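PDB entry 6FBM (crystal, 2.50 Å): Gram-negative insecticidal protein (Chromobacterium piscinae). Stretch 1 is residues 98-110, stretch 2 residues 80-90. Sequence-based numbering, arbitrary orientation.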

ATOM      1  N   TYR A  98     -44.278  21.920  -0.148  1.00 32.51           N
ATOM      2  CA  TYR A  98     -44.071  20.921   0.909  1.00 29.35           C
ATOM      3  C   TYR A  98     -42.844  21.247   1.734  1.00 28.00           C
ATOM      4  O   TYR A  98     -41.860  21.792   1.228  1.00 27.06           O
ATOM      5  CB  TYR A  98     -43.955  19.500   0.330  1.00 28.98           C
ATOM      6  CG  TYR A  98     -45.255  18.934  -0.211  1.00 28.89           C
ATOM      7  CD1 TYR A  98     -46.183  18.319   0.631  1.00 27.43           C
ATOM      8  CD2 TYR A  98     -45.579  19.048  -1.558  1.00 28.45           C
ATOM      9  CE1 TYR A  98     -47.387  17.832   0.142  1.00 28.26           C
ATOM     10  CE2 TYR A  98     -46.796  18.570  -2.049  1.00 29.51           C
ATOM     11  CZ  TYR A  98     -47.679  17.949  -1.190  1.00 28.67           C
ATOM     12  OH  TYR A  98     -48.856  17.470  -1.662  1.00 29.88           O
ATOM     13  N   LYS A  99     -42.917  20.913   3.015  1.00 28.17           N
ATOM     14  CA  LYS A  99     -41.753  20.888   3.902  1.00 29.17           C
ATOM     15  C   LYS A  99     -41.051  19.539   3.762  1.00 27.33           C
ATOM     16  O   LYS A  99     -41.505  18.511   4.288  1.00 28.26           O
ATOM     17  CB  LYS A  99     -42.172  21.132   5.361  1.00 32.27           C
ATOM     18  CG  LYS A  99     -42.887  22.452   5.575  1.00 32.53           C
ATOM     19  CD  LYS A  99     -43.473  22.592   6.972  1.00 33.84           C
ATOM     20  CE  LYS A  99     -44.573  23.638   6.947  1.00 36.99           C
ATOM     21  NZ  LYS A  99     -45.213  23.799   8.283  1.00 40.06           N
ATOM     22  N   LEU A 100     -39.930  19.570   3.045  1.00 24.67           N
ATOM     23  CA  LEU A 100     -39.163  18.384   2.708  1.00 22.38           C
ATOM     24  C   LEU A 100     -38.027  18.213   3.670  1.00 20.45           C
ATOM     25  O   LEU A 100     -37.764  19.087   4.491  1.00 21.70           O
ATOM     26  CB  LEU A 100     -38.605  18.506   1.299  1.00 22.88           C
ATOM     27  CG  LEU A 100     -39.597  18.774   0.166  1.00 23.28           C
ATOM     28  CD1 LEU A 100     -38.849  18.949  -1.140  1.00 23.54           C
ATOM     29  CD2 LEU A 100     -40.600  17.636   0.061  1.00 23.44           C
ATOM     30  N   PHE A 101     -37.382  17.063   3.577  1.00 18.49           N
ATOM     31  CA  PHE A 101     -36.133  16.780   4.287  1.00 18.05           C
ATOM     32  C   PHE A 101     -36.253  16.878   5.810  1.00 18.35           C
ATOM     33  O   PHE A 101     -35.351  17.370   6.482  1.00 16.74           O
ATOM     34  CB  PHE A 101     -35.000  17.680   3.760  1.00 16.77           C
ATOM     35  CG  PHE A 101     -34.976  17.795   2.269  1.00 16.73           C
ATOM     36  CD1 PHE A 101     -34.967  16.652   1.465  1.00 16.38           C
ATOM     37  CD2 PHE A 101     -34.983  19.035   1.655  1.00 16.66           C
ATOM     38  CE1 PHE A 101     -34.963  16.757   0.084  1.00 15.88           C
ATOM     39  CE2 PHE A 101     -34.971  19.142   0.263  1.00 16.57           C
ATOM     40  CZ  PHE A 101     -34.969  17.999  -0.522  1.00 15.85           C
ATOM     41  N   SER A 102     -37.363  16.369   6.343  1.00 20.73           N
ATOM     42  CA  SER A 102     -37.639  16.434   7.799  1.00 21.17           C
ATOM     43  C   SER A 102     -36.593  15.698   8.637  1.00 21.33           C
ATOM     44  O   SER A 102     -36.316  16.110   9.755  1.00 22.80           O
ATOM     45  CB  SER A 102     -39.061  15.936   8.132  1.00 21.01           C
ATOM     46  OG  SER A 102     -40.042  16.631   7.371  1.00 21.65           O
ATOM     47  N   ALA A 103     -35.982  14.642   8.105  1.00 21.55           N
ATOM     48  CA  ALA A 103     -34.974  13.906   8.871  1.00 20.86           C
ATOM     49  C   ALA A 103     -33.683  14.708   9.100  1.00 21.04           C
ATOM     50  O   ALA A 103     -32.961  14.443  10.052  1.00 20.22           O
ATOM     51  CB  ALA A 103     -34.668  12.572   8.199  1.00 21.57           C
ATOM     52  N   SER A 104     -33.401  15.702   8.261  1.00 21.28           N
ATOM     53  CA  SER A 104     -32.216  16.553   8.449  1.00 21.15           C
ATOM     54  C   SER A 104     -32.313  17.445   9.684  1.00 20.32           C
ATOM     55  O   SER A 104     -31.284  17.792  10.266  1.00 19.72           O
ATOM     56  CB  SER A 104     -31.987  17.422   7.225  1.00 21.87           C
ATOM     57  OG  SER A 104     -33.067  18.337   7.091  1.00 21.62           O
ATOM     58  N   LEU A 105     -33.531  17.794  10.089  1.00 19.51           N
ATOM     59  CA  LEU A 105     -33.743  18.594  11.307  1.00 19.38           C
ATOM     60  C   LEU A 105     -33.019  18.057  12.527  1.00 18.30           C
ATOM     61  O   LEU A 105     -32.354  18.819  13.222  1.00 19.16           O
ATOM     62  CB  LEU A 105     -35.227  18.731  11.641  1.00 19.49           C
ATOM     63  CG  LEU A 105     -36.041  19.569  10.669  1.00 19.77           C
ATOM     64  CD1 LEU A 105     -37.508  19.428  11.029  1.00 20.79           C
ATOM     65  CD2 LEU A 105     -35.629  21.022  10.712  1.00 19.33           C
ATOM     66  N   SER A 106     -33.153  16.767  12.797  1.00 17.62           N
ATOM     67  CA  SER A 106     -32.491  16.170  13.966  1.00 17.73           C
ATOM     68  C   SER A 106     -31.027  15.883  13.723  1.00 17.46           C
ATOM     69  O   SER A 106     -30.279  15.701  14.661  1.00 17.99           O
ATOM     70  CB  SER A 106     -33.228  14.928  14.456  1.00 17.06           C
ATOM     71  OG  SER A 106     -34.409  15.347  15.089  1.00 16.62           O
ATOM     72  N   VAL A 107     -30.626  15.820  12.465  1.00 18.24           N
ATOM     73  CA  VAL A 107     -29.217  15.828  12.109  1.00 18.98           C
ATOM     74  C   VAL A 107     -28.632  17.206  12.459  1.00 19.71           C
ATOM     75  O   VAL A 107     -27.586  17.276  13.100  1.00 19.93           O
ATOM     76  CB  VAL A 107     -28.984  15.446  10.620  1.00 18.12           C
ATOM     77  CG1 VAL A 107     -27.531  15.745  10.177  1.00 18.28           C
ATOM     78  CG2 VAL A 107     -29.340  13.977  10.431  1.00 18.20           C
ATOM     79  N   ASP A 108     -29.333  18.271  12.083  1.00 20.39           N
ATOM     80  CA  ASP A 108     -28.831  19.642  12.234  1.00 21.62           C
ATOM     81  C   ASP A 108     -29.021  20.291  13.608  1.00 21.92           C
ATOM     82  O   ASP A 108     -28.226  21.150  13.988  1.00 23.12           O
ATOM     83  CB  ASP A 108     -29.483  20.556  11.193  1.00 21.64           C
ATOM     84  CG  ASP A 108     -29.079  20.209   9.765  1.00 21.81           C
ATOM     85  OD1 ASP A 108     -27.985  19.616   9.542  1.00 22.83           O
ATOM     86  OD2 ASP A 108     -29.878  20.525   8.860  1.00 21.61           O
ATOM     87  N   PHE A 109     -30.084  19.919  14.322  1.00 21.90           N
ATOM     88  CA  PHE A 109     -30.487  20.581  15.568  1.00 21.17           C
ATOM     89  C   PHE A 109     -30.911  19.564  16.604  1.00 20.26           C
ATOM     90  O   PHE A 109     -31.473  18.524  16.264  1.00 20.28           O
ATOM     91  CB  PHE A 109     -31.682  21.506  15.324  1.00 21.07           C
ATOM     92  CG  PHE A 109     -31.501  22.450  14.175  1.00 20.98           C
ATOM     93  CD1 PHE A 109     -30.552  23.449  14.229  1.00 20.97           C
ATOM     94  CD2 PHE A 109     -32.291  22.336  13.041  1.00 21.50           C
ATOM     95  CE1 PHE A 109     -30.397  24.331  13.176  1.00 21.40           C
ATOM     96  CE2 PHE A 109     -32.140  23.197  11.974  1.00 21.70           C
ATOM     97  CZ  PHE A 109     -31.184  24.199  12.038  1.00 21.95           C
ATOM     98  N   THR A 110     -30.684  19.871  17.876  1.00 20.81           N
ATOM     99  CA  THR A 110     -31.181  19.019  18.955  1.00 19.94           C
ATOM    100  C   THR A 110     -32.698  19.092  18.937  1.00 19.56           C
ATOM    101  O   THR A 110     -33.293  20.058  18.486  1.00 18.80           O
ATOM    102  CB  THR A 110     -30.708  19.435  20.355  1.00 19.77           C
ATOM    103  OG1 THR A 110     -31.168  20.766  20.649  1.00 20.79           O
ATOM    104  CG2 THR A 110     -29.180  19.343  20.492  1.00 20.44           C
TER
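Stretch 2 80-90: EIEEYREKMSQ

Most of stretch 2 is helix, starting at Ile81, and it crosses the helix of stretch 1 that ends at Asp108 at 116°, the axes approaching to 11.0 Å; its C-terminal part meets the extended segment Lys99-Leu100. Glu80 makes no contact across the interface but caps its own helix, its OE2 accepting from Glu82 N at 3.1 Å. Ile81 brings an apolar tip to Leu105, CD1 to CD2 4.2 Å. Glu82 OE2 forms a salt bridge with Lys99 NZ at 2.8 Å and another with Arg85 NH1 at 2.9 Å, so one carboxylate oxygen serves two cations. Glu83 points away and stays exposed, as suits a charged residue. Tyr84 rests against Leu105 (CE2 to CD2, 3.7 Å) and receives the edge of the Phe109 ring on its face, with centroids 5.2 Å apart. Arg85 points toward stretch 1: its NH2 donates to Ser102 OG at 3.0 Å, while the aliphatic Lys99 CD lies over the guanidinium, 3.9 Å from NH1. Flexible Met88 reaches Phe101 (CE to CB, 4.1 Å) and Ser104 (SD to OG, 3.4 Å). Ser89 points toward stretch 1, its CA 5.2 Å from Leu100 CA; its short hydroxyl suits a double role, OG accepting from Leu100 N at 2.7 Å and donating to Arg85 O at 2.7 Å, tying the extended loop to the backbone at Arg85.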

ATOM      1  N   GLU A  80     -38.333  30.998  12.917  1.00 31.49           N
ATOM      2  CA  GLU A  80     -39.521  30.179  12.985  1.00 31.21           C
ATOM      3  C   GLU A  80     -39.193  28.846  12.290  1.00 28.54           C
ATOM      4  O   GLU A  80     -38.895  28.826  11.102  1.00 28.89           O
ATOM      5  CB  GLU A  80     -40.675  30.978  12.340  1.00 33.16           C
ATOM      6  CG  GLU A  80     -41.927  30.203  11.922  1.00 37.96           C
ATOM      7  CD  GLU A  80     -42.415  29.233  12.988  1.00 39.70           C
ATOM      8  OE1 GLU A  80     -42.363  29.611  14.182  1.00 43.87           O
ATOM      9  OE2 GLU A  80     -42.841  28.107  12.636  1.00 36.99           O
ATOM     10  N   ILE A  81     -39.230  27.746  13.045  1.00 27.00           N
ATOM     11  CA  ILE A  81     -38.809  26.424  12.553  1.00 26.29           C
ATOM     12  C   ILE A  81     -39.535  25.995  11.266  1.00 27.91           C
ATOM     13  O   ILE A  81     -38.905  25.440  10.358  1.00 29.80           O
ATOM     14  CB  ILE A  81     -38.923  25.325  13.634  1.00 25.92           C
ATOM     15  CG1 ILE A  81     -38.200  24.029  13.220  1.00 27.59           C
ATOM     16  CG2 ILE A  81     -40.373  24.981  13.943  1.00 25.64           C
ATOM     17  CD1 ILE A  81     -36.693  24.112  13.315  1.00 26.48           C
ATOM     18  N   GLU A  82     -40.838  26.265  11.169  1.00 26.66           N
ATOM     19  CA  GLU A  82     -41.611  25.871   9.991  1.00 26.36           C
ATOM     20  C   GLU A  82     -41.204  26.658   8.750  1.00 28.86           C
ATOM     21  O   GLU A  82     -41.299  26.152   7.632  1.00 27.58           O
ATOM     22  CB  GLU A  82     -43.120  26.046  10.216  1.00 25.63           C
ATOM     23  CG  GLU A  82     -43.711  25.257  11.380  1.00 25.69           C
ATOM     24  CD  GLU A  82     -43.317  23.790  11.407  1.00 26.52           C
ATOM     25  OE1 GLU A  82     -42.960  23.289  12.506  1.00 25.31           O
ATOM     26  OE2 GLU A  82     -43.375  23.134  10.327  1.00 27.45           O
ATOM     27  N   GLU A  83     -40.767  27.896   8.938  1.00 30.66           N
ATOM     28  CA  GLU A  83     -40.307  28.700   7.819  1.00 30.93           C
ATOM     29  C   GLU A  83     -38.916  28.198   7.395  1.00 27.90           C
ATOM     30  O   GLU A  83     -38.615  28.130   6.203  1.00 27.47           O
ATOM     31  CB  GLU A  83     -40.297  30.189   8.183  1.00 32.47           C
ATOM     32  CG  GLU A  83     -39.910  31.120   7.036  1.00 35.65           C
ATOM     33  CD  GLU A  83     -39.771  32.557   7.497  1.00 41.12           C
ATOM     34  OE1 GLU A  83     -38.609  33.041   7.625  1.00 44.39           O
ATOM     35  OE2 GLU A  83     -40.826  33.184   7.798  1.00 47.14           O
ATOM     36  N   TYR A  84     -38.080  27.847   8.367  1.00 25.11           N
ATOM     37  CA  TYR A  84     -36.793  27.218   8.074  1.00 23.67           C
ATOM     38  C   TYR A  84     -36.961  25.980   7.194  1.00 23.77           C
ATOM     39  O   TYR A  84     -36.279  25.832   6.185  1.00 24.65           O
ATOM     40  CB  TYR A  84     -36.062  26.830   9.368  1.00 21.64           C
ATOM     41  CG  TYR A  84     -34.853  25.985   9.138  1.00 20.40           C
ATOM     42  CD1 TYR A  84     -33.613  26.556   8.873  1.00 19.65           C
ATOM     43  CD2 TYR A  84     -34.944  24.594   9.160  1.00 19.96           C
ATOM     44  CE1 TYR A  84     -32.495  25.754   8.638  1.00 19.10           C
ATOM     45  CE2 TYR A  84     -33.839  23.796   8.946  1.00 18.92           C
ATOM     46  CZ  TYR A  84     -32.620  24.371   8.693  1.00 18.20           C
ATOM     47  OH  TYR A  84     -31.540  23.558   8.490  1.00 17.97           O
ATOM     48  N   ARG A  85     -37.875  25.108   7.603  1.00 24.21           N
ATOM     49  CA  ARG A  85     -38.209  23.911   6.847  1.00 23.89           C
ATOM     50  C   ARG A  85     -38.636  24.213   5.423  1.00 26.33           C
ATOM     51  O   ARG A  85     -38.215  23.517   4.509  1.00 30.35           O
ATOM     52  CB  ARG A  85     -39.329  23.129   7.520  1.00 22.09           C
ATOM     53  CG  ARG A  85     -38.933  22.558   8.858  1.00 21.98           C
ATOM     54  CD  ARG A  85     -40.140  21.962   9.526  1.00 21.65           C
ATOM     55  NE  ARG A  85     -40.443  20.660   8.975  1.00 21.73           N
ATOM     56  CZ  ARG A  85     -41.540  19.949   9.234  1.00 22.75           C
ATOM     57  NH1 ARG A  85     -42.491  20.419  10.046  1.00 24.17           N
ATOM     58  NH2 ARG A  85     -41.680  18.749   8.673  1.00 23.52           N
ATOM     59  N   GLU A  86     -39.478  25.230   5.238  1.00 27.08           N
ATOM     60  CA  GLU A  86     -39.911  25.648   3.891  1.00 27.41           C
ATOM     61  C   GLU A  86     -38.747  26.140   3.079  1.00 26.16           C
ATOM     62  O   GLU A  86     -38.614  25.768   1.906  1.00 23.29           O
ATOM     63  CB  GLU A  86     -40.991  26.731   3.928  1.00 29.62           C
ATOM     64  CG  GLU A  86     -42.411  26.149   3.977  1.00 32.45           C
ATOM     65  CD  GLU A  86     -43.455  27.108   4.547  1.00 33.41           C
ATOM     66  OE1 GLU A  86     -43.057  28.178   5.054  1.00 34.02           O
ATOM     67  OE2 GLU A  86     -44.668  26.786   4.496  1.00 33.83           O
ATOM     68  N   LYS A  87     -37.921  26.987   3.692  1.00 27.36           N
ATOM     69  CA  LYS A  87     -36.787  27.583   2.995  1.00 28.22           C
ATOM     70  C   LYS A  87     -35.837  26.495   2.505  1.00 27.25           C
ATOM     71  O   LYS A  87     -35.382  26.533   1.381  1.00 25.20           O
ATOM     72  CB  LYS A  87     -36.055  28.582   3.889  1.00 30.24           C
ATOM     73  CG  LYS A  87     -36.712  29.937   4.047  1.00 31.12           C
ATOM     74  CD  LYS A  87     -36.147  30.676   5.265  1.00 32.08           C
ATOM     75  CE  LYS A  87     -36.572  32.130   5.325  1.00 33.06           C
ATOM     76  NZ  LYS A  87     -35.820  32.950   4.351  1.00 34.48           N
ATOM     77  N   MET A  88     -35.594  25.512   3.357  1.00 28.77           N
ATOM     78  CA  MET A  88     -34.743  24.383   3.028  1.00 31.17           C
ATOM     79  C   MET A  88     -35.286  23.519   1.881  1.00 28.55           C
ATOM     80  O   MET A  88     -34.509  22.883   1.186  1.00 30.21           O
ATOM     81  CB  MET A  88     -34.566  23.514   4.271  1.00 35.39           C
ATOM     82  CG  MET A  88     -33.391  22.574   4.209  1.00 40.82           C
ATOM     83  SD  MET A  88     -33.329  21.421   5.604  1.00 55.99           S
ATOM     84  CE  MET A  88     -35.050  21.064   6.020  1.00 50.70           C
ATOM     85  N   SER A  89     -36.601  23.503   1.694  1.00 27.09           N
ATOM     86  CA  SER A  89     -37.259  22.715   0.638  1.00 26.09           C
ATOM     87  C   SER A  89     -37.400  23.397  -0.720  1.00 25.66           C
ATOM     88  O   SER A  89     -37.883  22.772  -1.668  1.00 24.07           O
ATOM     89  CB  SER A  89     -38.657  22.323   1.095  1.00 25.45           C
ATOM     90  OG  SER A  89     -38.621  21.828   2.415  1.00 25.38           O
ATOM     91  N   GLN A  90     -36.983  24.660  -0.823  1.00 27.35           N
ATOM     92  CA  GLN A  90     -37.161  25.417  -2.056  1.00 30.15           C
ATOM     93  C   GLN A  90     -36.217  24.912  -3.134  1.00 31.11           C
ATOM     94  O   GLN A  90     -35.073  24.544  -2.859  1.00 29.94           O
ATOM     95  CB  GLN A  90     -36.879  26.930  -1.908  1.00 33.20           C
ATOM     96  CG  GLN A  90     -37.452  27.692  -0.712  1.00 36.06           C
ATOM     97  CD  GLN A  90     -38.945  27.908  -0.765  1.00 36.82           C
ATOM     98  OE1 GLN A  90     -39.687  27.089  -1.331  1.00 36.60           O
ATOM     99  NE2 GLN A  90     -39.402  29.000  -0.139  1.00 35.88           N
TER